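Local coordinates for peptidoglycan-N-acetylmuramic acid deacetylase PdaA (Bacillus subtilis, PDB 1NY1), which catalyses the deacetylation of N-acetylmuramic acid residues in peptidoglycan glycan strands, leading to formation of the muramic delta-lactam of the spore cortex, at residues A[109-112]-A[113-117]; A[124-127]-A[128-132]. All coordinates share one frame; numbering follows the deposited sequence.

Interactions 1 and 2 are both local contacts on one long helix, 113-131, and they come in series along the chain. Interaction 1, 109-112 with 113-117, caps the helix start; interaction 2, 124-127 with 128-132, covers its C-terminal turns. Their centres are 22 Å apart and their nearest atoms about 7 Å, without touching. The helix follows strand 97-100, part of the parallel sheet of the NodB homology domain. At its start it lies against helix 148-156, and near its end against helices 78-83 and 85-93. The side chains of K111 and N124 lie about 10 Å from those of H105 and H101 respectively, which bind a divalent metal cation.

Interaction 1 of 2, residues A[109-112]-A[113-117]; sequences TTKT and ADQIQ
T112 and I116 open the first turn of helix 113-131: I116 N donates to T112 O at 2.9 Å, with an N-H...O angle of 161°. The chain enters this turn from the 3-10 segment 109-110 through the extended K111 and T112. T112 is the N-cap, and Q115 N gives its hydrogen to T112 OG1 at 3.3 Å, long but close to straight. That bond depends on the T112 side-chain torsion (chi1 67°), which puts OG1 between its own N and carbonyl carbon, facing the first turn.

Q115 reaches back along the cap, extended beyond CG, its CG 3.5 Å from T112 OG1 and its CB 3.6 Å from the same oxygen. K111, bent at chi2 (-62°), crosses Q115 at about a right angle, K111 CD lying 3.9 Å from Q115 CD. On another side of the turn I116 CG1 lies 3.2 Å from T112 O and 3.8 Å from K111 CB. An alanine here in place of Q115 keeps CB but removes CG and CD, and T112 OG1 would probably lose the cover of CG and the bent K111 chain the group beside its CD.

Around the turn, helix 148-156 lies close: Y149 OH is hydrogen-bonded to K111 O and its side chain touches I116, E153 meets A113, and V150 packs on T109. Segment 109-112 is the end of the loop that leads from strand 97-100 into helix 113-131.

Interaction 2 of 2, residues A[124-127]-A[128-132]; sequences NEEV and YKITG
V127, E126 and Y128 have the most surface buried here. V127 O accepts from T131 N at 2.8 Å, nearly straight (171°), and, weakly, from I130 N. T131 OG1 stands 3.0 Å from V127 O, lodged between its own backbone N and carbonyl carbon (chi1 68°); the same hydroxyl oxygen is also hydrogen-bonded to K133 N. Beside it, V127 CG1 comes within 3.9 Å of T131 OG1, the two side chains crossing at a slant.

This is the closing turn of helix 113-131, which follows parallel strand 97-100 and packs beside it, as in the beta/alpha fold of this polysaccharide deacetylase family: V127 touches I98 of that strand and V81 of helix 78-83, and T131 meets helix 85-93. Y128 N donates to N124 O at 2.8 Å, and Y128 CB lies 3.4 Å from the same oxygen. G132 leaves the helix with a positive phi, and its CA sits 3.8 Å above the plane of the Y128 ring, over the ring centre.

E126 and K129 lie side by side, pointing the same way. A bend at chi2 (61°) brings the E126 carboxylate alongside the extended K129 chain, OE1 3.8 Å from K129 CD. Their charges do not form a salt bridge; one water joins them, donating to E126 OE2 at 2.8 Å and accepting from K129 NZ.

Interaction 1 of 2, residues A[109-112]-A[113-117]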
loop_
_atom_site.group_PDB
_atom_site.type_symbol
_atom_site.label_atom_id
_atom_site.label_comp_id
_atom_site.label_asym_id
_atom_site.label_seq_id
_atom_site.Cartn_x
_atom_site.Cartn_y
_atom_site.Cartn_z
ATOM N N THR A 109 -6.497 4.489 -16.563
ATOM C CA THR A 109 -6.187 5.286 -17.747
ATOM C C THR A 109 -7.236 5.109 -18.838
ATOM O O THR A 109 -7.229 5.833 -19.830
ATOM C CB THR A 109 -4.800 4.943 -18.346
ATOM O OG1 THR A 109 -4.866 3.691 -19.038
ATOM C CG2 THR A 109 -3.748 4.862 -17.246
ATOM N N THR A 110 -8.141 4.156 -18.647
ATOM C CA THR A 110 -9.188 3.894 -19.627
ATOM C C THR A 110 -10.550 4.421 -19.170
ATOM O O THR A 110 -11.555 4.239 -19.860
ATOM C CB THR A 110 -9.318 2.381 -19.897
ATOM O OG1 THR A 110 -9.817 1.726 -18.723
ATOM C CG2 THR A 110 -7.960 1.787 -20.260
ATOM N N LYS A 111 -10.576 5.068 -18.007
ATOM C CA LYS A 111 -11.812 5.612 -17.445
ATOM C C LYS A 111 -11.879 7.135 -17.525
ATOM O O LYS A 111 -10.865 7.824 -17.408
ATOM C CB LYS A 111 -11.959 5.201 -15.975
ATOM C CG LYS A 111 -11.998 3.702 -15.721
ATOM C CD LYS A 111 -13.187 3.036 -16.398
ATOM C CE LYS A 111 -13.161 1.528 -16.172
ATOM N NZ LYS A 111 -14.250 0.802 -16.898
ATOM N N THR A 112 -13.086 7.655 -17.709
ATOM C CA THR A 112 -13.295 9.095 -17.780
ATOM C C THR A 112 -13.283 9.654 -16.360
ATOM O O THR A 112 -13.314 8.894 -15.389
ATOM C CB THR A 112 -14.651 9.426 -18.407
ATOM O OG1 THR A 112 -15.697 8.986 -17.531
ATOM C CG2 THR A 112 -14.795 8.728 -19.749
ATOM N N ALA A 113 -13.249 10.978 -16.240
ATOM C CA ALA A 113 -13.236 11.619 -14.928
ATOM C C ALA A 113 -14.426 11.174 -14.083
ATOM O O ALA A 113 -14.270 10.850 -12.905
ATOM C CB ALA A 113 -13.241 13.134 -15.086
ATOM N N ASP A 114 -15.616 11.150 -14.681
ATOM C CA ASP A 114 -16.811 10.733 -13.952
ATOM C C ASP A 114 -16.689 9.293 -13.470
ATOM O O ASP A 114 -17.058 8.973 -12.338
ATOM C CB ASP A 114 -18.065 10.872 -14.824
ATOM C CG ASP A 114 -18.356 12.310 -15.199
ATOM O OD1 ASP A 114 -17.968 13.216 -14.427
ATOM O OD2 ASP A 114 -18.989 12.540 -16.257
ATOM N N GLN A 115 -16.172 8.424 -14.332
ATOM C CA GLN A 115 -16.004 7.019 -13.982
ATOM C C GLN A 115 -15.005 6.845 -12.844
ATOM O O GLN A 115 -15.220 6.043 -11.933
ATOM C CB GLN A 115 -15.550 6.230 -15.208
ATOM C CG GLN A 115 -16.679 5.956 -16.182
ATOM C CD GLN A 115 -16.200 5.338 -17.474
ATOM O OE1 GLN A 115 -16.958 4.660 -18.163
ATOM N NE2 GLN A 115 -14.941 5.583 -17.820
ATOM N N ILE A 116 -13.914 7.601 -12.905
ATOM C CA ILE A 116 -12.889 7.545 -11.873
ATOM C C ILE A 116 -13.485 7.974 -10.533
ATOM O O ILE A 116 -13.251 7.337 -9.504
ATOM C CB ILE A 116 -11.695 8.469 -12.221
ATOM C CG1 ILE A 116 -10.969 7.929 -13.454
ATOM C CG2 ILE A 116 -10.742 8.572 -11.027
ATOM C CD1 ILE A 116 -9.763 8.743 -13.874
ATOM N N GLN A 117 -14.262 9.053 -10.548
ATOM C CA GLN A 117 -14.884 9.547 -9.323
ATOM C C GLN A 117 -15.755 8.472 -8.678
ATOM O O GLN A 117 -15.735 8.294 -7.459
ATOM C CB GLN A 117 -15.736 10.787 -9.610
ATOM C CG GLN A 117 -16.460 11.328 -8.381
ATOM C CD GLN A 117 -17.341 12.523 -8.699
ATOM O OE1 GLN A 117 -18.229 12.445 -9.550
ATOM N NE2 GLN A 117 -17.104 13.632 -8.010
#

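Interaction 2 of 2, residues A[124-127]-A[128-132]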
loop_
_atom_site.group_PDB
_atom_site.type_symbol
_atom_site.label_atom_id
_atom_site.label_comp_id
_atom_site.label_asym_id
_atom_site.label_seq_id
_atom_site.Cartn_x
_atom_site.Cartn_y
_atom_site.Cartn_z
ATOM N N ASN A 124 -15.187 4.168 -0.641
ATOM C CA ASN A 124 -15.352 4.915 0.606
ATOM C C ASN A 124 -16.783 4.783 1.117
ATOM O O ASN A 124 -17.013 4.631 2.319
ATOM C CB ASN A 124 -15.015 6.391 0.383
ATOM C CG ASN A 124 -13.549 6.611 0.079
ATOM O OD1 ASN A 124 -13.167 7.634 -0.490
ATOM N ND2 ASN A 124 -12.713 5.652 0.466
ATOM N N GLU A 125 -17.737 4.840 0.192
ATOM C CA GLU A 125 -19.155 4.719 0.522
ATOM C C GLU A 125 -19.405 3.421 1.291
ATOM O O GLU A 125 -20.001 3.436 2.369
ATOM C CB GLU A 125 -19.994 4.744 -0.766
ATOM C CG GLU A 125 -21.480 4.402 -0.600
ATOM C CD GLU A 125 -22.363 5.604 -0.291
ATOM O OE1 GLU A 125 -21.843 6.731 -0.154
ATOM O OE2 GLU A 125 -23.592 5.416 -0.187
ATOM N N GLU A 126 -18.937 2.304 0.738
ATOM C CA GLU A 126 -19.119 0.999 1.367
ATOM C C GLU A 126 -18.340 0.878 2.677
ATOM O O GLU A 126 -18.831 0.300 3.652
ATOM C CB GLU A 126 -18.695 -0.112 0.400
ATOM C CG GLU A 126 -19.065 -1.507 0.874
ATOM C CD GLU A 126 -20.561 -1.693 1.037
ATOM O OE1 GLU A 126 -20.962 -2.533 1.869
ATOM O OE2 GLU A 126 -21.330 -1.007 0.327
ATOM N N VAL A 127 -17.124 1.411 2.701
ATOM C CA VAL A 127 -16.318 1.365 3.915
ATOM C C VAL A 127 -17.046 2.127 5.026
ATOM O O VAL A 127 -17.114 1.661 6.162
ATOM C CB VAL A 127 -14.918 1.995 3.694
ATOM C CG1 VAL A 127 -14.164 2.088 5.021
ATOM C CG2 VAL A 127 -14.124 1.157 2.707
ATOM N N TYR A 128 -17.601 3.288 4.691
ATOM C CA TYR A 128 -18.307 4.092 5.684
ATOM C C TYR A 128 -19.532 3.381 6.245
ATOM O O TYR A 128 -19.819 3.473 7.439
ATOM C CB TYR A 128 -18.721 5.444 5.095
ATOM C CG TYR A 128 -19.316 6.382 6.123
ATOM C CD1 TYR A 128 -20.677 6.339 6.440
ATOM C CD2 TYR A 128 -18.508 7.294 6.807
ATOM C CE1 TYR A 128 -21.219 7.184 7.413
ATOM C CE2 TYR A 128 -19.039 8.137 7.783
ATOM C CZ TYR A 128 -20.393 8.077 8.078
ATOM O OH TYR A 128 -20.921 8.922 9.031
ATOM N N LYS A 129 -20.258 2.680 5.382
ATOM C CA LYS A 129 -21.443 1.939 5.796
ATOM C C LYS A 129 -21.060 0.934 6.874
ATOM O O LYS A 129 -21.853 0.605 7.756
ATOM C CB LYS A 129 -22.034 1.188 4.600
ATOM C CG LYS A 129 -23.216 0.294 4.943
ATOM C CD LYS A 129 -23.610 -0.587 3.770
ATOM C CE LYS A 129 -24.813 -1.454 4.117
ATOM N NZ LYS A 129 -25.199 -2.369 3.000
ATOM N N ILE A 130 -19.827 0.448 6.794
ATOM C CA ILE A 130 -19.333 -0.538 7.743
ATOM C C ILE A 130 -18.699 0.058 8.997
ATOM O O ILE A 130 -19.017 -0.346 10.116
ATOM C CB ILE A 130 -18.281 -1.454 7.072
ATOM C CG1 ILE A 130 -18.927 -2.223 5.914
ATOM C CG2 ILE A 130 -17.685 -2.404 8.101
ATOM C CD1 ILE A 130 -17.940 -2.983 5.050
ATOM N N THR A 131 -17.807 1.019 8.799
ATOM C CA THR A 131 -17.075 1.644 9.897
ATOM C C THR A 131 -17.653 2.948 10.435
ATOM O O THR A 131 -17.385 3.322 11.576
ATOM C CB THR A 131 -15.641 1.943 9.471
ATOM O OG1 THR A 131 -15.657 2.973 8.478
ATOM C CG2 THR A 131 -14.993 0.701 8.882
ATOM N N GLY A 132 -18.423 3.647 9.610
ATOM C CA GLY A 132 -18.981 4.913 10.039
ATOM C C GLY A 132 -17.868 5.941 10.095
ATOM O O GLY A 132 -18.032 7.028 10.652
HETATM O O HOH W 1 -23.790 -2.310 0.482
#